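Local coordinates for protein 5-carboxyvanillate decarboxylase (Sphingomonas paucimobilis, PDB 4L6D) that probably removes a carboxyl group from 5-carboxyvanillate to give vanillate, as a manganese-binding decarboxylase with the amidohydrolase fold, at residues P44-M49 with Y298-M303; N205-I210 with E230-W235; I223-M228 with E261-N266. One frame throughout, in Å; residues are numbered along the deposited sequence.

Contact 1 of 3, residues P44-M49 with Y298-M303; sequences PARPAM and YPYQPM. With VNL (4-hydroxy-3-methoxybenzoate), chain J.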
loop_
_atom_site.group_PDB
_atom_site.type_symbol
_atom_site.label_atom_id
_atom_site.label_comp_id
_atom_site.label_asym_id
_atom_site.label_seq_id
_atom_site.Cartn_x
_atom_site.Cartn_y
_atom_site.Cartn_z
ATOM N N PRO A 44 16.468 3.329 -26.707
ATOM C CA PRO A 44 15.994 3.698 -25.368
ATOM C C PRO A 44 15.107 4.944 -25.343
ATOM O O PRO A 44 15.438 5.956 -25.954
ATOM C CB PRO A 44 17.295 3.949 -24.599
ATOM C CG PRO A 44 18.259 4.396 -25.650
ATOM C CD PRO A 44 17.900 3.624 -26.891
ATOM N N ALA A 45 13.997 4.853 -24.618
ATOM C CA ALA A 45 13.124 5.995 -24.384
ATOM C C ALA A 45 13.739 6.977 -23.395
ATOM O O ALA A 45 13.348 8.140 -23.346
ATOM C CB ALA A 45 11.774 5.521 -23.870
ATOM N N ARG A 46 14.686 6.494 -22.590
ATOM C CA ARG A 46 15.346 7.316 -21.572
ATOM C C ARG A 46 16.857 7.244 -21.798
ATOM O O ARG A 46 17.584 6.651 -20.988
ATOM C CB ARG A 46 14.964 6.834 -20.156
ATOM C CG ARG A 46 13.439 6.880 -19.898
ATOM C CD ARG A 46 13.002 6.172 -18.603
ATOM N NE ARG A 46 13.265 6.963 -17.398
ATOM C CZ ARG A 46 12.986 6.562 -16.159
ATOM N NH1 ARG A 46 12.433 5.374 -15.944
ATOM N NH2 ARG A 46 13.262 7.352 -15.128
ATOM N N PRO A 47 17.338 7.851 -22.899
ATOM C CA PRO A 47 18.714 7.618 -23.355
ATOM C C PRO A 47 19.812 8.251 -22.488
ATOM O O PRO A 47 20.964 7.828 -22.585
ATOM C CB PRO A 47 18.725 8.241 -24.754
ATOM C CG PRO A 47 17.695 9.319 -24.678
ATOM C CD PRO A 47 16.617 8.785 -23.785
ATOM N N ALA A 48 19.475 9.231 -21.659
ATOM C CA ALA A 48 20.485 9.900 -20.834
ATOM C C ALA A 48 20.783 9.139 -19.550
ATOM O O ALA A 48 21.784 9.397 -18.872
ATOM C CB ALA A 48 20.038 11.318 -20.498
ATOM N N MET A 49 19.910 8.202 -19.202
ATOM C CA MET A 49 19.974 7.614 -17.871
ATOM C C MET A 49 21.226 6.776 -17.581
ATOM O O MET A 49 21.766 6.851 -16.482
ATOM C CB MET A 49 18.693 6.837 -17.567
ATOM C CG MET A 49 18.574 6.404 -16.120
ATOM S SD MET A 49 18.562 7.778 -14.943
ATOM C CE MET A 49 16.871 8.349 -15.057
ATOM N N TYR A 298 18.541 10.006 -6.312
ATOM C CA TYR A 298 19.279 10.461 -7.485
ATOM C C TYR A 298 19.791 9.218 -8.242
ATOM O O TYR A 298 20.138 8.228 -7.609
ATOM C CB TYR A 298 20.450 11.335 -7.019
ATOM C CG TYR A 298 21.268 11.900 -8.151
ATOM C CD1 TYR A 298 20.928 13.110 -8.734
ATOM C CD2 TYR A 298 22.373 11.211 -8.653
ATOM C CE1 TYR A 298 21.664 13.629 -9.778
ATOM C CE2 TYR A 298 23.113 11.720 -9.696
ATOM C CZ TYR A 298 22.759 12.937 -10.252
ATOM O OH TYR A 298 23.476 13.465 -11.300
ATOM N N PRO A 299 19.844 9.250 -9.591
ATOM C CA PRO A 299 19.524 10.339 -10.523
ATOM C C PRO A 299 18.083 10.331 -11.005
ATOM O O PRO A 299 17.733 11.084 -11.923
ATOM C CB PRO A 299 20.461 10.052 -11.695
ATOM C CG PRO A 299 20.507 8.561 -11.750
ATOM C CD PRO A 299 20.489 8.118 -10.287
ATOM N N TYR A 300 17.256 9.496 -10.398
ATOM C CA TYR A 300 15.856 9.414 -10.796
ATOM C C TYR A 300 15.046 10.620 -10.316
ATOM O O TYR A 300 13.986 10.925 -10.868
ATOM C CB TYR A 300 15.261 8.094 -10.306
ATOM C CG TYR A 300 15.972 6.879 -10.891
ATOM C CD1 TYR A 300 15.758 6.492 -12.215
ATOM C CD2 TYR A 300 16.875 6.137 -10.133
ATOM C CE1 TYR A 300 16.416 5.390 -12.767
ATOM C CE2 TYR A 300 17.536 5.030 -10.676
ATOM C CZ TYR A 300 17.300 4.662 -11.988
ATOM O OH TYR A 300 17.941 3.572 -12.535
ATOM N N GLN A 301 15.546 11.292 -9.280
ATOM C CA GLN A 301 14.992 12.557 -8.805
ATOM C C GLN A 301 16.124 13.558 -8.614
ATOM O O GLN A 301 17.273 13.166 -8.401
ATOM C CB GLN A 301 14.236 12.368 -7.495
ATOM C CG GLN A 301 13.038 11.463 -7.663
ATOM C CD GLN A 301 11.974 11.663 -6.604
ATOM O OE1 GLN A 301 11.161 10.784 -6.386
ATOM N NE2 GLN A 301 11.944 12.840 -5.987
ATOM N N PRO A 302 15.809 14.859 -8.693
ATOM C CA PRO A 302 16.832 15.899 -8.543
ATOM C C PRO A 302 17.189 16.191 -7.087
ATOM O O PRO A 302 16.364 16.039 -6.187
ATOM C CB PRO A 302 16.152 17.126 -9.145
ATOM C CG PRO A 302 14.715 16.915 -8.889
ATOM C CD PRO A 302 14.512 15.431 -9.095
ATOM N N MET A 303 18.418 16.637 -6.872
ATOM C CA MET A 303 18.913 16.871 -5.517
ATOM C C MET A 303 18.321 18.088 -4.820
ATOM O O MET A 303 17.990 17.998 -3.640
ATOM C CB MET A 303 20.439 16.968 -5.511
ATOM C CG MET A 303 21.099 15.708 -6.027
ATOM S SD MET A 303 22.846 15.646 -5.599
ATOM C CE MET A 303 23.533 14.717 -6.976
HETATM C C1 VNL J . 13.028 4.975 -11.103
HETATM C CO1 VNL J . 12.958 5.718 -9.917
HETATM C CO2 VNL J . 13.830 3.821 -11.194
HETATM C CM1 VNL J . 13.701 5.325 -8.789
HETATM C CM2 VNL J . 14.564 3.405 -10.085
HETATM O OM VNL J . 15.371 2.297 -10.078
HETATM C CZ VNL J . 14.504 4.185 -8.845
HETATM C CC VNL J . 12.255 5.438 -12.309
HETATM C CV VNL J . 15.477 1.470 -11.252
HETATM O O1 VNL J . 11.777 6.604 -12.356
HETATM O O2 VNL J . 12.157 4.661 -13.289
HETATM O O3 VNL J . 15.486 3.922 -7.932
#

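Contact 2 of 3, residues N205-I210 with E230-W235; sequences NAVRMI and EAIPFW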
loop_
_atom_site.group_PDB
_atom_site.type_symbol
_atom_site.label_atom_id
_atom_site.label_comp_id
_atom_site.label_asym_id
_atom_site.label_seq_id
_atom_site.Cartn_x
_atom_site.Cartn_y
_atom_site.Cartn_z
ATOM N N ASN A 205 6.528 -7.686 -0.037
ATOM C CA ASN A 205 7.694 -8.492 0.305
ATOM C C ASN A 205 7.977 -8.364 1.806
ATOM O O ASN A 205 8.036 -9.361 2.538
ATOM C CB ASN A 205 8.889 -8.009 -0.529
ATOM C CG ASN A 205 10.028 -9.028 -0.597
ATOM O OD1 ASN A 205 10.082 -9.983 0.172
ATOM N ND2 ASN A 205 10.943 -8.815 -1.548
ATOM N N ALA A 206 8.096 -7.128 2.284
ATOM C CA ALA A 206 8.416 -6.913 3.687
ATOM C C ALA A 206 7.353 -7.445 4.651
ATOM O O ALA A 206 7.686 -7.984 5.720
ATOM C CB ALA A 206 8.693 -5.433 3.952
ATOM N N VAL A 207 6.080 -7.276 4.300
ATOM C CA VAL A 207 5.021 -7.804 5.154
ATOM C C VAL A 207 5.087 -9.337 5.227
ATOM O O VAL A 207 4.916 -9.917 6.300
ATOM C CB VAL A 207 3.634 -7.307 4.693
ATOM C CG1 VAL A 207 2.513 -8.049 5.415
ATOM C CG2 VAL A 207 3.527 -5.811 4.936
ATOM N N ARG A 208 5.362 -9.993 4.100
ATOM C CA ARG A 208 5.533 -11.443 4.098
ATOM C C ARG A 208 6.697 -11.830 5.008
ATOM O O ARG A 208 6.612 -12.801 5.756
ATOM C CB ARG A 208 5.791 -11.988 2.685
ATOM C CG ARG A 208 4.611 -11.859 1.726
ATOM C CD ARG A 208 4.983 -12.410 0.333
ATOM N NE ARG A 208 5.219 -13.853 0.402
ATOM C CZ ARG A 208 4.313 -14.779 0.112
ATOM N NH1 ARG A 208 3.115 -14.432 -0.346
ATOM N NH2 ARG A 208 4.608 -16.062 0.262
ATOM N N MET A 209 7.778 -11.055 4.950
ATOM C CA MET A 209 8.938 -11.340 5.804
ATOM C C MET A 209 8.554 -11.289 7.273
ATOM O O MET A 209 8.853 -12.206 8.042
ATOM C CB MET A 209 10.078 -10.352 5.529
ATOM C CG MET A 209 10.738 -10.535 4.160
ATOM S SD MET A 209 11.788 -9.147 3.680
ATOM C CE MET A 209 13.239 -9.411 4.696
ATOM N N ILE A 210 7.862 -10.222 7.663
ATOM C CA ILE A 210 7.444 -10.088 9.048
ATOM C C ILE A 210 6.488 -11.202 9.472
ATOM O O ILE A 210 6.713 -11.867 10.485
ATOM C CB ILE A 210 6.796 -8.717 9.284
ATOM C CG1 ILE A 210 7.846 -7.611 9.118
ATOM C CG2 ILE A 210 6.164 -8.636 10.666
ATOM C CD1 ILE A 210 7.259 -6.217 9.087
ATOM N N GLU A 230 7.806 2.475 2.320
ATOM C CA GLU A 230 6.843 1.852 1.405
ATOM C C GLU A 230 5.451 1.793 2.025
ATOM O O GLU A 230 4.693 0.851 1.799
ATOM C CB GLU A 230 7.319 0.463 0.924
ATOM C CG GLU A 230 8.772 0.423 0.439
ATOM C CD GLU A 230 9.009 1.193 -0.854
ATOM O OE1 GLU A 230 8.045 1.738 -1.429
ATOM O OE2 GLU A 230 10.177 1.252 -1.287
ATOM N N ALA A 231 5.155 2.832 2.808
ATOM C CA ALA A 231 3.875 3.050 3.502
ATOM C C ALA A 231 3.555 2.097 4.641
ATOM O O ALA A 231 2.526 2.258 5.295
ATOM C CB ALA A 231 2.688 3.146 2.520
ATOM N N ILE A 232 4.425 1.124 4.894
ATOM C CA ILE A 232 4.198 0.265 6.057
ATOM C C ILE A 232 4.003 1.052 7.382
ATOM O O ILE A 232 3.162 0.671 8.206
ATOM C CB ILE A 232 5.242 -0.870 6.166
ATOM C CG1 ILE A 232 5.098 -1.812 4.963
ATOM C CG2 ILE A 232 5.088 -1.621 7.479
ATOM C CD1 ILE A 232 6.264 -2.744 4.779
ATOM N N PRO A 233 4.731 2.177 7.583
ATOM C CA PRO A 233 4.480 2.919 8.825
ATOM C C PRO A 233 3.017 3.358 8.982
ATOM O O PRO A 233 2.529 3.497 10.113
ATOM C CB PRO A 233 5.377 4.146 8.677
ATOM C CG PRO A 233 6.553 3.633 7.863
ATOM C CD PRO A 233 5.925 2.687 6.874
ATOM N N PHE A 234 2.308 3.568 7.872
ATOM C CA PHE A 234 0.926 4.034 7.941
ATOM C C PHE A 234 -0.005 2.913 8.374
ATOM O O PHE A 234 -1.048 3.171 8.980
ATOM C CB PHE A 234 0.477 4.597 6.579
ATOM C CG PHE A 234 -0.690 5.545 6.664
ATOM C CD1 PHE A 234 -0.545 6.768 7.300
ATOM C CD2 PHE A 234 -1.913 5.237 6.086
ATOM C CE1 PHE A 234 -1.599 7.666 7.382
ATOM C CE2 PHE A 234 -2.983 6.139 6.154
ATOM C CZ PHE A 234 -2.819 7.355 6.802
ATOM N N TRP A 235 0.387 1.673 8.062
ATOM C CA TRP A 235 -0.464 0.493 8.288
ATOM C C TRP A 235 -0.244 -0.232 9.621
ATOM O O TRP A 235 -0.844 -1.286 9.850
ATOM C CB TRP A 235 -0.256 -0.538 7.176
ATOM C CG TRP A 235 -0.771 -0.185 5.802
ATOM C CD1 TRP A 235 -0.036 0.228 4.719
ATOM C CD2 TRP A 235 -2.129 -0.281 5.346
ATOM N NE1 TRP A 235 -0.857 0.411 3.634
ATOM C CE2 TRP A 235 -2.141 0.093 3.983
ATOM C CE3 TRP A 235 -3.332 -0.647 5.956
ATOM C CZ2 TRP A 235 -3.309 0.128 3.225
ATOM C CZ3 TRP A 235 -4.504 -0.609 5.196
ATOM C CH2 TRP A 235 -4.476 -0.228 3.842
#

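Contact 3 of 3, residues I223-M228 with E261-N266; sequences IVLGHM and EYFRRN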
loop_
_atom_site.group_PDB
_atom_site.type_symbol
_atom_site.label_atom_id
_atom_site.label_comp_id
_atom_site.label_asym_id
_atom_site.label_seq_id
_atom_site.Cartn_x
_atom_site.Cartn_y
_atom_site.Cartn_z
ATOM N N ILE A 223 16.804 -4.113 8.338
ATOM C CA ILE A 223 16.256 -3.894 7.002
ATOM C C ILE A 223 15.926 -2.416 6.846
ATOM O O ILE A 223 15.402 -1.787 7.770
ATOM C CB ILE A 223 14.962 -4.717 6.795
ATOM C CG1 ILE A 223 15.186 -6.200 7.127
ATOM C CG2 ILE A 223 14.398 -4.513 5.374
ATOM C CD1 ILE A 223 16.197 -6.904 6.242
ATOM N N VAL A 224 16.242 -1.851 5.683
ATOM C CA VAL A 224 15.918 -0.457 5.420
ATOM C C VAL A 224 14.985 -0.382 4.207
ATOM O O VAL A 224 15.209 -1.056 3.194
ATOM C CB VAL A 224 17.196 0.372 5.197
ATOM C CG1 VAL A 224 16.847 1.783 4.718
ATOM C CG2 VAL A 224 18.033 0.438 6.498
ATOM N N LEU A 225 13.914 0.399 4.340
ATOM C CA LEU A 225 12.964 0.612 3.249
ATOM C C LEU A 225 12.854 2.086 2.881
ATOM O O LEU A 225 12.647 2.941 3.752
ATOM C CB LEU A 225 11.579 0.105 3.651
ATOM C CG LEU A 225 11.440 -1.391 3.918
ATOM C CD1 LEU A 225 10.006 -1.662 4.374
ATOM C CD2 LEU A 225 11.743 -2.205 2.673
ATOM N N GLY A 226 12.976 2.376 1.589
ATOM C CA GLY A 226 12.837 3.729 1.092
ATOM C C GLY A 226 11.386 4.155 0.933
ATOM O O GLY A 226 10.465 3.447 1.354
ATOM N N HIS A 227 11.189 5.333 0.351
ATOM C CA HIS A 227 9.846 5.816 0.017
ATOM C C HIS A 227 8.942 5.815 1.231
ATOM O O HIS A 227 7.814 5.303 1.203
ATOM C CB HIS A 227 9.314 5.007 -1.171
ATOM C CG HIS A 227 10.383 4.786 -2.186
ATOM N ND1 HIS A 227 10.984 3.561 -2.379
ATOM C CD2 HIS A 227 11.081 5.673 -2.941
ATOM C CE1 HIS A 227 11.976 3.694 -3.244
ATOM N NE2 HIS A 227 12.051 4.965 -3.603
ATOM N N MET A 228 9.481 6.418 2.291
ATOM C CA MET A 228 8.824 6.529 3.590
ATOM C C MET A 228 8.339 5.166 4.075
ATOM O O MET A 228 7.214 5.010 4.546
ATOM C CB MET A 228 7.696 7.575 3.545
ATOM C CG MET A 228 7.482 8.312 4.876
ATOM S SD MET A 228 8.912 9.261 5.479
ATOM C CE MET A 228 8.814 10.689 4.411
ATOM N N GLU A 261 6.021 -4.146 16.142
ATOM C CA GLU A 261 7.223 -4.245 16.967
ATOM C C GLU A 261 8.422 -4.767 16.185
ATOM O O GLU A 261 9.537 -4.294 16.392
ATOM C CB GLU A 261 6.964 -5.052 18.247
ATOM C CG GLU A 261 6.001 -4.325 19.184
ATOM C CD GLU A 261 5.436 -5.189 20.296
ATOM O OE1 GLU A 261 5.595 -6.426 20.260
ATOM O OE2 GLU A 261 4.817 -4.617 21.225
ATOM N N TYR A 262 8.203 -5.724 15.286
ATOM C CA TYR A 262 9.254 -6.067 14.325
ATOM C C TYR A 262 9.612 -4.872 13.471
ATOM O O TYR A 262 10.789 -4.643 13.183
ATOM C CB TYR A 262 8.847 -7.226 13.411
ATOM C CG TYR A 262 8.671 -8.498 14.183
ATOM C CD1 TYR A 262 9.771 -9.148 14.737
ATOM C CD2 TYR A 262 7.405 -9.019 14.414
ATOM C CE1 TYR A 262 9.618 -10.298 15.472
ATOM C CE2 TYR A 262 7.238 -10.173 15.156
ATOM C CZ TYR A 262 8.349 -10.810 15.690
ATOM O OH TYR A 262 8.202 -11.951 16.448
ATOM N N PHE A 263 8.610 -4.113 13.029
ATOM C CA PHE A 263 8.932 -3.015 12.140
ATOM C C PHE A 263 9.814 -1.997 12.867
ATOM O O PHE A 263 10.805 -1.535 12.316
ATOM C CB PHE A 263 7.682 -2.352 11.541
ATOM C CG PHE A 263 8.006 -1.495 10.358
ATOM C CD1 PHE A 263 8.218 -2.071 9.115
ATOM C CD2 PHE A 263 8.204 -0.136 10.501
ATOM C CE1 PHE A 263 8.563 -1.302 8.019
ATOM C CE2 PHE A 263 8.553 0.651 9.404
ATOM C CZ PHE A 263 8.731 0.064 8.158
ATOM N N ARG A 264 9.497 -1.690 14.121
ATOM C CA ARG A 264 10.309 -0.716 14.841
ATOM C C ARG A 264 11.659 -1.295 15.281
ATOM O O ARG A 264 12.657 -0.569 15.311
ATOM C CB ARG A 264 9.556 -0.152 16.054
ATOM C CG ARG A 264 8.329 0.687 15.696
ATOM C CD ARG A 264 7.691 1.313 16.946
ATOM N NE ARG A 264 6.279 1.621 16.712
ATOM C CZ ARG A 264 5.278 0.774 16.934
ATOM N NH1 ARG A 264 5.515 -0.434 17.429
ATOM N NH2 ARG A 264 4.028 1.144 16.685
ATOM N N ARG A 265 11.707 -2.586 15.615
ATOM C CA ARG A 265 12.952 -3.195 16.096
ATOM C C ARG A 265 13.924 -3.458 14.959
ATOM O O ARG A 265 15.124 -3.172 15.074
ATOM C CB ARG A 265 12.670 -4.515 16.828
ATOM C CG ARG A 265 13.891 -5.107 17.530
ATOM C CD ARG A 265 13.604 -6.485 18.146
ATOM N NE ARG A 265 13.406 -7.480 17.095
ATOM C CZ ARG A 265 13.253 -8.784 17.292
ATOM N NH1 ARG A 265 13.272 -9.292 18.517
ATOM N NH2 ARG A 265 13.098 -9.585 16.241
ATOM N N ASN A 266 13.405 -4.023 13.872
ATOM C CA ASN A 266 14.240 -4.539 12.781
ATOM C C ASN A 266 14.333 -3.679 11.533
ATOM O O ASN A 266 15.169 -3.955 10.663
ATOM C CB ASN A 266 13.774 -5.941 12.388
ATOM C CG ASN A 266 14.007 -6.958 13.486
ATOM O OD1 ASN A 266 13.097 -7.296 14.257
ATOM N ND2 ASN A 266 15.241 -7.451 13.578
#

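Contact 1 of 3, residues P44-M49 with Y298-M303
Arg46 NH1 gives a nearly straight hydrogen bond (170°) to vanillate O2 at 2.8 Å, and its guanidinium comes edge-on to the carboxylate while Tyr300 lies flat against the ligand's ring. This is a wall of the ligand pocket at the mouth of an amidohydrolase-type eight-stranded barrel, assembled from two loops far apart in sequence. The second prong of the guanidinium, NH2, reaches vanillate O1 more weakly at 3.2 Å, so both carboxylate oxygens are engaged and the positive charge would balance the acid. A bend at chi3 turns the arginine toward its acid, and NH2 also passes near the plane of the Tyr300 ring, 3.9 Å from CD1.

The tyrosine and vanillate rings run nearly parallel, with vanillate CM2 over the centre of the Tyr300 ring, 3.4 Å above its plane. Tyr300 OH bonds to Thr77 OG1, which fixes the far end of the ring, and the bound manganese lies about 5 Å from the tyrosine side chain. Replacing this tyrosine by an alanine would probably leave the vanillate ring without cover on this face and Thr77 without its hydroxyl partner.

On the other side of the Tyr300 ring from the ligand comes Met49, in an oblique Met-aromatic contact: its SD is 4.5 Å from the Tyr300 ring centroid and 35° off the normal. With CG anti to the backbone N (chi1 -170°), the methionine bends at its next two torsions, bringing its end across the tyrosine. Pro299, which follows a cis peptide bond, meets the same sulfur, its CG standing 3.8 Å from Met49 SD. The methyl of Met49 completes the backing, with CE 3.6 Å from Tyr300 CD1.

Contact 2 of 3, residues N205-I210 with E230-W235
Ile232 CD1 carries this whole contact, meeting Ala206 CB at 3.7 Å and Val207 CG2 at 4.1 Å. All of it is apolar: the methyl end of the isoleucine is set against two consecutive residues of helix 197-211. Ile232 is stretched out, its chi2 near 166°, so that CD1 is carried well away from its own backbone to the helix. From the helix side, Ala206 offers its methyl toward the isoleucine, whereas Val207 touches with only the CG2 branch, the two branched side chains meeting at a slant.

Backbone hydrogen bonds keep each partner in shape without joining them. Met209 N bonds to Asn205 O within the helix, and the turn that bears Ile232 is braced by Phe234 N to Ala231 O at 2.9 Å.

Polar and aromatic links lead outward instead. Arg208 forms salt bridges with Asp153 and with Asp188 of the second subunit, and the Phe234 ring meets Phe234 of that subunit.

With no hydrogen bond between the two segments and every touching residue buried, the join between helix 197-211 and the loop after helix 226-230 rests on the fit of methyl groups outside the strands, with no directional bond to fix its geometry.

Contact 3 of 3, residues I223-M228 with E261-N266
Leu225 comes obliquely at Phe263, the leucine methyl CD1 arriving at the rim of the phenyl ring, in its plane, 3.9 Å from Phe263 CE1. Leu225 thus meets the ring at its edge. Phe263 holds CG anti to its backbone N (chi1 -164°), which swings the ring off the helix toward the strand, while the CB of Leu225 is directed toward the helix.

At the start of the strand the backbones themselves join: Ile223 N donates to Asn266 O at 2.8 Å, tying the beginning of strand 223-225 to the last residue of helix 259-266. The Ile223 side chain leans past the same oxygen, CB lying 3.9 Å from Asn266 O.

The Asn266 side chain is held separately. Arg265 grips its OD1 side-on with two nitrogens, NE at 2.9 Å and NH2 at 3.0 Å from Asn266 OD1; NH2 lies in the carbonyl plane on a lone pair, NE above that plane. Asn266 ND2 bonds to the carbonyls of Pro219 and Leu221, so both ends of the amide are engaged.

This is part of a beta-alpha-beta crossover of the barrel: helix 259-266 packs outside strand 223-225 and leads directly into the parallel strand 267-270, while strand 171-174 flanks 223-225 on its other edge.

In the fold
Contacts 2 and 3 are neighbours, their centres 8 Å apart and their segments alternating along the chain: 205-210, 223-228, 230-235, 261-266. They touch where Ile232 packs on Phe263 and Leu225, so helix 197-211, strand 223-225 and helix 259-266 share one apolar layer on the barrel's flank. Contact 1 lies about 27 to 28 Å away from both, centre to centre, and its two loops enclose the others in sequence. The manganese site comes between: Asp297, a metal ligand just before segment 298-303, shares a hydrogen bond with His227 of contact 3. Contact 1 thus shapes the pocket, the others the barrel wall, and all three reach the second subunit.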